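Local atomic coordinates of cytolethal distending toxin protein C (Haemophilus ducreyi, PDB entry 1SR4), a protein that is a lectin-like subunit of a bacterial genotoxin, adopts a ricin-type beta-trefoil fold and probably binds carbohydrate. Residues C[106-111]-C[127-132]. Sequence-based numbering, arbitrary orientation.
Sequences LIKDAL and EPCGGS
Lys108 reaches from strand 105-109 to Cys129 and, through a water, to Gly131, joining that strand to the loop that follows strand 125-127 in this ricin-type beta-trefoil. The contact is small, burying 107 Å² in all, and rests mainly on Lys108 on one side and Cys129 on the other. At the start of the loop, Glu127 leaves strand 125-127 with its side chain pointing away from Lys108, its OE2 hydrogen-bonded to Thr117; the two CA atoms, Lys108 and Glu127, stand 9.0 Å apart. Cys129 then turns inward. With chi1 at 45°, its SG sits between the backbone N and the carbonyl carbon and forms the disulfide with Cys115, which ties the loop back to strand 115-117. Of the lysine carbons, CD alone meets this sulfur, the Cys129 SG to Lys108 CD distance being 4.0 Å, and it touches the disulfide at its Cys129 end. Past CD the lysine chain bends at chi3 (-90°), which swings CE and NZ off the sulfur and toward Gly131. Gly131 O lies 4.3 Å from Lys108 NZ, too far for a direct bond, and one water bridges the two, 2.7 Å from Lys108 NZ, from which it accepts, and 2.6 Å from Gly131 O. Ser132 OG and Lys108 NZ share the carboxylate of Asp61, the serine by a hydrogen bond to OD1 and the amine by a salt bridge to OD2.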
loop_
_atom_site.group_PDB
_atom_site.type_symbol
_atom_site.label_atom_id
_atom_site.label_comp_id
_atom_site.label_asym_id
_atom_site.label_seq_id
_atom_site.Cartn_x
_atom_site.Cartn_y
_atom_site.Cartn_z
ATOM N N LEU C 106 -14.101 8.639 -1.913
ATOM C CA LEU C 106 -15.183 9.543 -2.257
ATOM C C LEU C 106 -14.341 10.802 -2.466
ATOM O O LEU C 106 -13.276 10.940 -1.858
ATOM C CB LEU C 106 -16.139 9.770 -1.083
ATOM C CG LEU C 106 -17.465 9.017 -1.103
ATOM C CD1 LEU C 106 -17.183 7.549 -0.899
ATOM C CD2 LEU C 106 -18.405 9.548 -0.002
ATOM N N ILE C 107 -14.774 11.710 -3.325
ATOM C CA ILE C 107 -14.006 12.932 -3.521
ATOM C C ILE C 107 -14.926 14.138 -3.435
ATOM O O ILE C 107 -15.909 14.223 -4.177
ATOM C CB ILE C 107 -13.298 12.975 -4.893
ATOM C CG1 ILE C 107 -12.366 11.767 -5.046
ATOM C CG2 ILE C 107 -12.489 14.280 -5.008
ATOM C CD1 ILE C 107 -11.655 11.695 -6.403
ATOM N N LYS C 108 -14.623 15.058 -2.523
ATOM C CA LYS C 108 -15.437 16.259 -2.400
ATOM C C LYS C 108 -14.621 17.467 -2.820
ATOM O O LYS C 108 -13.386 17.396 -2.883
ATOM C CB LYS C 108 -15.909 16.447 -0.947
ATOM C CG LYS C 108 -16.714 15.273 -0.419
ATOM C CD LYS C 108 -17.705 15.693 0.650
ATOM C CE LYS C 108 -17.117 15.621 2.036
ATOM N NZ LYS C 108 -18.159 15.952 3.063
ATOM N N ASP C 109 -15.306 18.567 -3.145
ATOM C CA ASP C 109 -14.595 19.797 -3.469
ATOM C C ASP C 109 -14.387 20.449 -2.093
ATOM O O ASP C 109 -15.208 20.278 -1.177
ATOM C CB ASP C 109 -15.411 20.699 -4.416
ATOM C CG ASP C 109 -16.678 21.242 -3.777
ATOM O OD1 ASP C 109 -17.539 20.435 -3.354
ATOM O OD2 ASP C 109 -16.809 22.486 -3.702
ATOM N N ALA C 110 -13.276 21.155 -1.930
ATOM C CA ALA C 110 -12.967 21.779 -0.657
ATOM C C ALA C 110 -13.860 22.956 -0.326
ATOM O O ALA C 110 -14.186 23.176 0.835
ATOM C CB ALA C 110 -11.500 22.223 -0.632
ATOM N N LEU C 111 -14.257 23.710 -1.340
ATOM C CA LEU C 111 -15.076 24.895 -1.117
ATOM C C LEU C 111 -16.511 24.645 -0.650
ATOM O O LEU C 111 -16.944 25.227 0.344
ATOM C CB LEU C 111 -15.128 25.757 -2.382
ATOM C CG LEU C 111 -15.943 27.050 -2.214
ATOM C CD1 LEU C 111 -15.148 28.041 -1.360
ATOM C CD2 LEU C 111 -16.238 27.664 -3.555
ATOM N N GLU C 127 -22.172 17.207 -6.927
ATOM C CA GLU C 127 -23.495 17.371 -6.324
ATOM C C GLU C 127 -23.551 17.293 -4.806
ATOM O O GLU C 127 -22.689 16.685 -4.164
ATOM C CB GLU C 127 -24.449 16.328 -6.899
ATOM C CG GLU C 127 -23.974 14.894 -6.747
ATOM C CD GLU C 127 -24.946 13.876 -7.353
ATOM O OE1 GLU C 127 -26.113 13.812 -6.903
ATOM O OE2 GLU C 127 -24.542 13.136 -8.274
ATOM N N PRO C 128 -24.590 17.897 -4.214
ATOM C CA PRO C 128 -24.758 17.889 -2.759
ATOM C C PRO C 128 -24.825 16.448 -2.277
ATOM O O PRO C 128 -25.456 15.607 -2.906
ATOM C CB PRO C 128 -26.097 18.605 -2.560
ATOM C CG PRO C 128 -26.200 19.495 -3.758
ATOM C CD PRO C 128 -25.699 18.616 -4.866
ATOM N N CYS C 129 -24.167 16.151 -1.168
ATOM C CA CYS C 129 -24.223 14.803 -0.645
ATOM C C CYS C 129 -24.450 14.822 0.854
ATOM O O CYS C 129 -23.952 13.957 1.567
ATOM C CB CYS C 129 -22.949 14.005 -1.009
ATOM S SG CYS C 129 -21.338 14.840 -0.780
ATOM N N GLY C 130 -25.214 15.816 1.315
ATOM C CA GLY C 130 -25.542 15.936 2.723
ATOM C C GLY C 130 -24.440 16.513 3.583
ATOM O O GLY C 130 -23.552 17.222 3.099
ATOM N N GLY C 131 -24.507 16.224 4.877
ATOM C CA GLY C 131 -23.483 16.703 5.788
ATOM C C GLY C 131 -22.327 15.712 5.781
ATOM O O GLY C 131 -22.039 15.096 4.757
ATOM N N SER C 132 -21.659 15.551 6.913
ATOM C CA SER C 132 -20.534 14.627 6.990
ATOM C C SER C 132 -20.869 13.265 6.376
ATOM O O SER C 132 -21.965 12.721 6.584
ATOM C CB SER C 132 -20.116 14.428 8.450
ATOM O OG SER C 132 -19.041 13.513 8.544
HETATM O O HOH W 1 -20.827 15.815 2.600
#